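Long-range contact in proline dehydrogenase (Deinococcus radiodurans, PDB 4H6Q), which catalyses the FAD-dependent oxidation of L-proline to delta-1-pyrroline-5-carboxylate, the first step in breaking proline down to glutamate, passing the electrons to a quinone: residues Phe133-His141 / Asn187-Glu197. Numbering follows the deposited sequence.
With FAD (flavin-adenine dinucleotide), chain C.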
ATOM      1  N   PHE A 133       6.298  10.226   2.858  1.00 11.57           N
ATOM      2  CA  PHE A 133       6.653   8.826   2.770  1.00 10.09           C
ATOM      3  C   PHE A 133       6.008   8.194   1.542  1.00  8.92           C
ATOM      4  O   PHE A 133       4.799   8.469   1.282  1.00  9.88           O
ATOM      5  CB  PHE A 133       6.177   8.095   4.043  1.00 10.51           C
ATOM      6  CG  PHE A 133       6.532   6.636   4.098  1.00  9.39           C
ATOM      7  CD1 PHE A 133       7.758   6.222   4.611  1.00 12.12           C
ATOM      8  CD2 PHE A 133       5.625   5.680   3.652  1.00 10.52           C
ATOM      9  CE1 PHE A 133       8.056   4.841   4.700  1.00 12.54           C
ATOM     10  CE2 PHE A 133       5.913   4.333   3.729  1.00 12.48           C
ATOM     11  CZ  PHE A 133       7.131   3.916   4.243  1.00 13.55           C
ATOM     12  N   ILE A 134       6.746   7.311   0.857  1.00  8.37           N
ATOM     13  CA  ILE A 134       6.179   6.564  -0.275  1.00  7.91           C
ATOM     14  C   ILE A 134       6.315   5.090   0.009  1.00  8.18           C
ATOM     15  O   ILE A 134       7.416   4.627   0.356  1.00  9.13           O
ATOM     16  CB  ILE A 134       6.979   6.873  -1.568  1.00  8.42           C
ATOM     17  CG1 ILE A 134       6.928   8.371  -1.946  1.00  8.95           C
ATOM     18  CG2 ILE A 134       6.498   6.001  -2.737  1.00 10.37           C
ATOM     19  CD1 ILE A 134       5.466   8.937  -2.121  1.00  9.25           C
ATOM     20  N   CYS A 135       5.218   4.345  -0.179  1.00  8.14           N
ATOM     21  CA  CYS A 135       5.287   2.896  -0.179  1.00  8.75           C
ATOM     22  C   CYS A 135       5.284   2.353  -1.614  1.00  7.90           C
ATOM     23  O   CYS A 135       4.425   2.758  -2.417  1.00  9.86           O
ATOM     24  CB  CYS A 135       4.114   2.275   0.607  1.00  9.02           C
ATOM     25  SG  CYS A 135       4.185   0.443   0.604  1.00 10.05           S
ATOM     26  N   LEU A 136       6.224   1.460  -1.927  1.00  8.06           N
ATOM     27  CA  LEU A 136       6.217   0.691  -3.183  1.00  8.91           C
ATOM     28  C   LEU A 136       5.350  -0.545  -2.952  1.00  9.23           C
ATOM     29  O   LEU A 136       5.772  -1.510  -2.279  1.00 10.16           O
ATOM     30  CB  LEU A 136       7.640   0.270  -3.571  1.00  9.48           C
ATOM     31  CG  LEU A 136       8.661   1.432  -3.520  1.00  9.85           C
ATOM     32  CD1 LEU A 136      10.055   0.903  -3.796  1.00 12.14           C
ATOM     33  CD2 LEU A 136       8.306   2.572  -4.493  1.00 11.19           C
ATOM     34  N   ASP A 137       4.105  -0.523  -3.487  1.00  9.81           N
ATOM     35  CA  ASP A 137       3.205  -1.683  -3.369  1.00  9.86           C
ATOM     36  C   ASP A 137       3.867  -2.907  -4.047  1.00 11.04           C
ATOM     37  O   ASP A 137       4.684  -2.781  -4.972  1.00 11.91           O
ATOM     38  CB  ASP A 137       1.893  -1.393  -4.090  1.00  9.22           C
ATOM     39  CG  ASP A 137       0.960  -0.473  -3.333  1.00  9.40           C
ATOM     40  OD1 ASP A 137       1.182  -0.146  -2.146  1.00 11.68           O
ATOM     41  OD2 ASP A 137      -0.073  -0.092  -4.003  1.00 11.46           O
ATOM     42  N   MET A 138       3.523  -4.088  -3.571  1.00 10.51           N
ATOM     43  CA  MET A 138       4.014  -5.297  -4.228  1.00 10.59           C
ATOM     44  C   MET A 138       2.983  -5.866  -5.195  1.00 10.42           C
ATOM     45  O   MET A 138       1.829  -6.127  -4.811  1.00 11.68           O
ATOM     46  CB  MET A 138       4.469  -6.361  -3.222  1.00 12.14           C
ATOM     47  CG  MET A 138       5.319  -7.477  -3.886  1.00 11.71           C
ATOM     48  SD  MET A 138       6.903  -6.887  -4.573  1.00 12.88           S
ATOM     49  CE  MET A 138       7.835  -6.519  -3.109  1.00 15.17           C
ATOM     50  N   GLU A 139       3.363  -6.021  -6.465  1.00 10.84           N
ATOM     51  CA  GLU A 139       2.484  -6.535  -7.488  1.00 12.06           C
ATOM     52  C   GLU A 139       2.676  -8.046  -7.642  1.00 12.57           C
ATOM     53  O   GLU A 139       2.977  -8.715  -6.642  1.00 13.13           O
ATOM     54  CB  GLU A 139       2.653  -5.700  -8.786  1.00 13.50           C
ATOM     55  CG  GLU A 139       2.343  -4.192  -8.504  1.00 12.67           C
ATOM     56  CD  GLU A 139       2.414  -3.340  -9.749  1.00 13.99           C
ATOM     57  OE1 GLU A 139       3.499  -2.745 -10.015  1.00 14.90           O
ATOM     58  OE2 GLU A 139       1.385  -3.270 -10.481  1.00 14.58           O
ATOM     59  N   ASP A 140       2.468  -8.618  -8.828  1.00 13.33           N
ATOM     60  CA  ASP A 140       2.493 -10.082  -8.934  1.00 14.08           C
ATOM     61  C   ASP A 140       3.944 -10.620  -8.868  1.00 14.16           C
ATOM     62  O   ASP A 140       4.900  -9.840  -8.842  1.00 15.21           O
ATOM     63  CB  ASP A 140       1.898 -10.491 -10.281  1.00 16.53           C
ATOM     64  CG  ASP A 140       2.784 -10.063 -11.426  1.00 17.89           C
ATOM     65  OD1 ASP A 140       3.567 -10.869 -11.948  1.00 19.23           O
ATOM     66  OD2 ASP A 140       2.768  -8.849 -11.764  1.00 18.70           O
ATOM     67  N   HIS A 141       4.115 -11.947  -8.799  1.00 14.41           N
ATOM     68  CA  HIS A 141       5.416 -12.499  -8.384  1.00 14.78           C
ATOM     69  C   HIS A 141       6.562 -12.197  -9.347  1.00 14.83           C
ATOM     70  O   HIS A 141       7.741 -12.242  -8.932  1.00 14.95           O
ATOM     71  CB  HIS A 141       5.339 -14.010  -8.071  1.00 16.31           C
ATOM     72  CG  HIS A 141       5.455 -14.888  -9.284  1.00 17.60           C
ATOM     73  ND1 HIS A 141       4.356 -15.423  -9.940  1.00 19.15           N
ATOM     74  CD2 HIS A 141       6.546 -15.342  -9.959  1.00 18.70           C
ATOM     75  CE1 HIS A 141       4.770 -16.165 -10.960  1.00 19.70           C
ATOM     76  NE2 HIS A 141       6.092 -16.114 -11.006  1.00 20.68           N
ATOM     77  N   ASN A 187      10.858  -0.007   6.647  1.00  9.04           N
ATOM     78  CA  ASN A 187       9.406   0.041   6.900  1.00  8.98           C
ATOM     79  C   ASN A 187       8.753  -0.910   5.879  1.00  8.85           C
ATOM     80  O   ASN A 187       8.844  -0.663   4.662  1.00 10.03           O
ATOM     81  CB  ASN A 187       8.968   1.496   6.670  1.00  9.06           C
ATOM     82  CG  ASN A 187       7.486   1.724   6.866  1.00  9.44           C
ATOM     83  OD1 ASN A 187       6.693   0.967   6.302  1.00  9.45           O
ATOM     84  ND2 ASN A 187       7.094   2.739   7.611  1.00 10.33           N
ATOM     85  N   ILE A 188       8.108  -1.978   6.372  1.00  8.48           N
ATOM     86  CA  ILE A 188       7.439  -2.957   5.491  1.00  8.70           C
ATOM     87  C   ILE A 188       6.010  -3.196   5.931  1.00  8.00           C
ATOM     88  O   ILE A 188       5.755  -3.420   7.151  1.00  8.97           O
ATOM     89  CB  ILE A 188       8.234  -4.287   5.425  1.00 10.11           C
ATOM     90  CG1 ILE A 188       9.651  -4.048   4.913  1.00 11.16           C
ATOM     91  CG2 ILE A 188       7.510  -5.249   4.445  1.00 11.78           C
ATOM     92  CD1 ILE A 188      10.499  -5.336   4.718  1.00 12.76           C
ATOM     93  N   ARG A 189       5.088  -3.155   4.963  1.00  9.10           N
ATOM     94  CA  ARG A 189       3.693  -3.551   5.129  1.00  8.19           C
ATOM     95  C   ARG A 189       3.574  -5.062   4.860  1.00  9.07           C
ATOM     96  O   ARG A 189       4.002  -5.518   3.797  1.00  9.84           O
ATOM     97  CB  ARG A 189       2.853  -2.778   4.115  1.00  8.74           C
ATOM     98  CG  ARG A 189       1.330  -3.120   4.204  1.00  8.53           C
ATOM     99  CD  ARG A 189       0.577  -2.740   2.912  1.00  8.89           C
ATOM    100  NE  ARG A 189       0.656  -1.299   2.709  1.00  8.15           N
ATOM    101  CZ  ARG A 189       0.684  -0.686   1.517  1.00  7.36           C
ATOM    102  NH1 ARG A 189       0.875   0.643   1.498  1.00  9.04           N
ATOM    103  NH2 ARG A 189       0.457  -1.387   0.392  1.00  9.49           N
ATOM    104  N   MET A 190       3.048  -5.831   5.807  1.00  9.12           N
ATOM    105  CA  MET A 190       2.775  -7.251   5.601  1.00  9.27           C
ATOM    106  C   MET A 190       1.337  -7.413   5.161  1.00  9.03           C
ATOM    107  O   MET A 190       0.428  -6.854   5.807  1.00  9.13           O
ATOM    108  CB  MET A 190       3.003  -8.049   6.874  1.00  9.99           C
ATOM    109  CG  MET A 190       4.413  -7.815   7.491  1.00  9.72           C
ATOM    110  SD  MET A 190       5.724  -8.025   6.260  1.00 11.48           S
ATOM    111  CE  MET A 190       7.127  -7.614   7.304  1.00 12.04           C
ATOM    112  N   VAL A 191       1.134  -8.145   4.046  1.00  9.24           N
ATOM    113  CA  VAL A 191      -0.209  -8.395   3.503  1.00  9.53           C
ATOM    114  C   VAL A 191      -0.291  -9.888   3.224  1.00 10.42           C
ATOM    115  O   VAL A 191       0.739 -10.573   3.187  1.00 11.73           O
ATOM    116  CB  VAL A 191      -0.443  -7.605   2.182  1.00  9.85           C
ATOM    117  CG1 VAL A 191      -0.227  -6.112   2.420  1.00 10.25           C
ATOM    118  CG2 VAL A 191       0.465  -8.084   1.046  1.00  9.95           C
ATOM    119  N   LYS A 192      -1.497 -10.409   3.002  1.00 11.45           N
ATOM    120  CA  LYS A 192      -1.659 -11.814   2.568  1.00 11.63           C
ATOM    121  C   LYS A 192      -1.239 -11.984   1.105  1.00 13.20           C
ATOM    122  O   LYS A 192      -0.417 -12.861   0.804  1.00 16.11           O
ATOM    123  CB  LYS A 192      -3.090 -12.311   2.845  1.00 11.19           C
ATOM    124  CG  LYS A 192      -3.400 -12.387   4.336  1.00 12.37           C
ATOM    125  CD  LYS A 192      -4.735 -13.110   4.594  1.00 12.52           C
ATOM    126  CE  LYS A 192      -5.114 -12.952   6.085  1.00 13.61           C
ATOM    127  NZ  LYS A 192      -6.234 -13.917   6.410  1.00 13.90           N
ATOM    128  N   GLY A 193      -1.793 -11.203   0.195  1.00 13.23           N
ATOM    129  CA  GLY A 193      -1.439 -11.276  -1.217  1.00 13.07           C
ATOM    130  C   GLY A 193      -2.657 -11.175  -2.112  1.00 13.16           C
ATOM    131  O   GLY A 193      -3.629 -11.887  -1.888  1.00 14.98           O
ATOM    132  N   ALA A 194      -2.604 -10.289  -3.115  1.00 13.19           N
ATOM    133  CA  ALA A 194      -3.798  -9.908  -3.885  1.00 13.39           C
ATOM    134  C   ALA A 194      -3.998 -10.637  -5.195  1.00 14.45           C
ATOM    135  O   ALA A 194      -5.065 -10.502  -5.780  1.00 17.18           O
ATOM    136  CB  ALA A 194      -3.823  -8.413  -4.165  1.00 14.31           C
ATOM    137  N   TYR A 195      -3.006 -11.386  -5.659  1.00 13.32           N
ATOM    138  CA  TYR A 195      -2.965 -11.856  -7.060  1.00 14.78           C
ATOM    139  C   TYR A 195      -3.207 -13.362  -7.178  1.00 16.33           C
ATOM    140  O   TYR A 195      -3.212 -14.079  -6.172  1.00 17.94           O
ATOM    141  CB  TYR A 195      -1.628 -11.446  -7.711  1.00 15.55           C
ATOM    142  CG  TYR A 195      -1.451  -9.947  -7.713  1.00 15.07           C
ATOM    143  CD1 TYR A 195      -1.975  -9.149  -8.748  1.00 17.03           C
ATOM    144  CD2 TYR A 195      -0.800  -9.315  -6.670  1.00 14.09           C
ATOM    145  CE1 TYR A 195      -1.839  -7.764  -8.732  1.00 17.89           C
ATOM    146  CE2 TYR A 195      -0.677  -7.944  -6.649  1.00 15.76           C
ATOM    147  CZ  TYR A 195      -1.171  -7.179  -7.678  1.00 15.20           C
ATOM    148  OH  TYR A 195      -1.024  -5.814  -7.588  1.00 17.98           O
ATOM    149  N   LEU A 196      -3.444 -13.826  -8.391  1.00 16.96           N
ATOM    150  CA  LEU A 196      -3.639 -15.251  -8.667  1.00 18.00           C
ATOM    151  C   LEU A 196      -2.284 -15.869  -8.867  1.00 20.05           C
ATOM    152  O   LEU A 196      -1.565 -15.488  -9.816  1.00 22.84           O
ATOM    153  CB  LEU A 196      -4.491 -15.416  -9.932  1.00 19.01           C
ATOM    154  CG  LEU A 196      -4.917 -16.813 -10.320  1.00 23.56           C
ATOM    155  CD1 LEU A 196      -5.845 -17.388  -9.228  1.00 24.15           C
ATOM    156  CD2 LEU A 196      -5.586 -16.756 -11.711  1.00 25.83           C
ATOM    157  N   GLU A 197      -1.889 -16.774  -7.980  1.00 18.83           N
ATOM    158  CA  GLU A 197      -0.516 -17.357  -7.998  1.00 19.22           C
ATOM    159  C   GLU A 197      -0.542 -18.878  -7.850  1.00 21.44           C
ATOM    160  O   GLU A 197      -1.302 -19.419  -7.034  1.00 23.99           O
ATOM    161  CB  GLU A 197       0.356 -16.736  -6.900  1.00 19.72           C
ATOM    162  CG  GLU A 197       0.576 -15.226  -7.020  1.00 20.41           C
ATOM    163  CD  GLU A 197       1.548 -14.840  -8.128  1.00 20.18           C
ATOM    164  OE1 GLU A 197       2.028 -15.729  -8.877  1.00 22.08           O
ATOM    165  OE2 GLU A 197       1.831 -13.640  -8.263  1.00 18.72           O
TER
HETATM  166  PA  FAD C2001      -8.993 -12.175   4.210  0.55 14.40           P
HETATM  167  O1A FAD C2001      -8.597 -13.481   4.907  0.55 15.96           O
HETATM  168  O2A FAD C2001      -9.098 -12.182   2.740  0.55 18.64           O
HETATM  169  O5B FAD C2001     -10.274 -11.563   4.700  0.55 12.22           O
HETATM  170  C5B FAD C2001     -10.476 -11.358   6.090  0.55 12.38           C
HETATM  171  C4B FAD C2001     -11.819 -10.737   6.410  0.55 11.53           C
HETATM  172  O4B FAD C2001     -11.741  -9.369   6.080  0.55 10.79           O
HETATM  173  C3B FAD C2001     -12.946 -11.248   5.586  0.55 13.61           C
HETATM  174  O3B FAD C2001     -13.512 -12.464   6.045  0.55 16.46           O
HETATM  175  C2B FAD C2001     -13.874 -10.095   5.637  0.55 11.61           C
HETATM  176  O2B FAD C2001     -14.498  -9.969   6.896  0.55 15.55           O
HETATM  177  C1B FAD C2001     -12.923  -8.955   5.459  0.55 10.69           C
HETATM  178  N9A FAD C2001     -12.647  -8.624   4.061  0.55  9.62           N
HETATM  179  C8A FAD C2001     -11.406  -8.660   3.427  0.55 10.01           C
HETATM  180  N7A FAD C2001     -11.495  -8.291   2.149  0.55  9.02           N
HETATM  181  C5A FAD C2001     -12.828  -7.961   1.922  0.55  7.85           C
HETATM  182  C6A FAD C2001     -13.532  -7.524   0.815  0.55  9.64           C
HETATM  183  N6A FAD C2001     -12.886  -7.283  -0.434  0.55 10.71           N
HETATM  184  N1A FAD C2001     -14.852  -7.315   0.945  0.55 10.89           N
HETATM  185  C2A FAD C2001     -15.500  -7.517   2.110  0.55 12.06           C
HETATM  186  N3A FAD C2001     -14.871  -7.947   3.215  0.55 10.34           N
HETATM  187  C4A FAD C2001     -13.561  -8.153   3.130  0.55  9.21           C
HETATM  188  N1  FAD C2001      -1.639  -7.224  -1.393  0.55  8.53           N
HETATM  189  C2  FAD C2001      -0.665  -7.182  -2.341  0.55  8.69           C
HETATM  190  O2  FAD C2001      -0.445  -8.286  -3.015  0.55  7.61           O
HETATM  191  N3  FAD C2001       0.083  -6.063  -2.590  0.55  9.52           N
HETATM  192  C4  FAD C2001      -0.124  -4.887  -1.879  0.55  9.88           C
HETATM  193  O4  FAD C2001       0.609  -3.788  -2.150  0.55 10.22           O
HETATM  194  C4X FAD C2001      -1.167  -4.876  -0.850  0.55  9.57           C
HETATM  195  N5  FAD C2001      -1.416  -3.746  -0.114  0.55  8.53           N
HETATM  196  C5X FAD C2001      -2.384  -3.824   0.862  0.55  6.88           C
HETATM  197  C6  FAD C2001      -2.657  -2.688   1.640  0.55  6.56           C
HETATM  198  C7  FAD C2001      -3.629  -2.751   2.671  0.55  7.52           C
HETATM  199  C7M FAD C2001      -3.926  -1.517   3.520  0.55  9.74           C
HETATM  200  C8  FAD C2001      -4.311  -3.972   2.896  0.55  6.68           C
HETATM  201  C8M FAD C2001      -5.344  -4.086   3.984  0.55  6.42           C
HETATM  202  C9  FAD C2001      -4.055  -5.091   2.088  0.55  7.04           C
HETATM  203  C9A FAD C2001      -3.093  -5.027   1.099  0.55  8.79           C
HETATM  204  N10 FAD C2001      -2.836  -6.179   0.330  0.55 11.44           N
HETATM  205  C10 FAD C2001      -1.880  -6.105  -0.653  0.55  9.36           C
HETATM  206  C1' FAD C2001      -3.511  -7.444   0.571  0.55 13.33           C
HETATM  207  C2' FAD C2001      -4.665  -7.786  -0.320  0.55 16.62           C
HETATM  208  O2' FAD C2001      -5.269  -6.548  -0.675  0.55 17.79           O
HETATM  209  C3' FAD C2001      -5.320  -8.844   0.601  0.55 19.73           C
HETATM  210  O3' FAD C2001      -5.014 -10.173   0.300  0.55 17.45           O
HETATM  211  C4' FAD C2001      -6.764  -8.708   0.887  0.55 21.36           C
HETATM  212  O4' FAD C2001      -6.898  -7.458   1.462  0.55 21.81           O
HETATM  213  C5' FAD C2001      -7.173  -9.814   1.849  0.55 18.59           C
HETATM  214  O5' FAD C2001      -7.816  -9.238   2.943  0.55 13.44           O
HETATM  215  P   FAD C2001      -7.461  -9.619   4.447  0.55 10.42           P
HETATM  216  O1P FAD C2001      -5.966  -9.640   4.890  0.55  9.51           O
HETATM  217  O2P FAD C2001      -8.507  -8.798   5.248  0.55 13.71           O
HETATM  218  O3P FAD C2001      -8.010 -11.118   4.692  0.55 13.05           O
HETATM  219  O   HOH W   1      -0.324  -3.955  -5.221  1.00 19.63           O
HETATM  220  O   HOH W   2      -1.149  -4.379  -9.832  1.00 17.52           O
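Asp-137 and Arg-189 form a salt bridge beside the flavin, with Arg-189 NH2 2.9 Å from Asp-137 OD1. The nitrogen meets the oxygen from above the carboxylate plane, while the acid lies at the guanidinium edge. The same NH2 donates to FAD N5 at 3.1 Å. Arg-189 reaches there with CG anti to its backbone N (chi1 -180°) and a bend at chi3. Cys-135 SG sits over one guanidinium face. Ser-98 and Gln-257 hold NH1 and NE, and Lys-100 and Tyr-280 bind Asp-137 OD2. A leucine in place of Arg-189 would probably leave flavin N5 and Asp-137 OD1 without this donor.

The loops after the two strands grip the pyrimidine end of the flavin. FAD N3 donates to Met-138 O at 2.8 Å, and Ala-194 N donates to FAD O2. Water 1 joins Met-138 O to Tyr-195 OH; water 2 joins that hydroxyl to Glu-139 OE2, which also bonds Ser-102 OG. The Tyr-195 ring packs on the backbone of Glu-139 and Asp-140, with CE2 3.5 Å from Glu-139 C.

Farther out, Glu-197 takes two hydrogen bonds from His-141, both on the syn side of its carboxylate. His-141 ND1 lies 2.6 Å from Glu-197 OE1, and His-141 N lies 2.9 Å from OE2. At the other end, Phe-133 CZ touches the amide carbon CG of Asn-187 at 3.4 Å; Asn-187 OD1 bonds Asn-228.

Strands 133-136 and 188-191 flank strand 163-168 in the beta8-alpha8 barrel. Asp-137, which touches the bound tetrahydrofuroic acid, and Arg-189 are probably active-site residues, as in relatives. In this oxidised enzyme the N-H donor would probably draw electron density toward N5, the flavin's hydride acceptor.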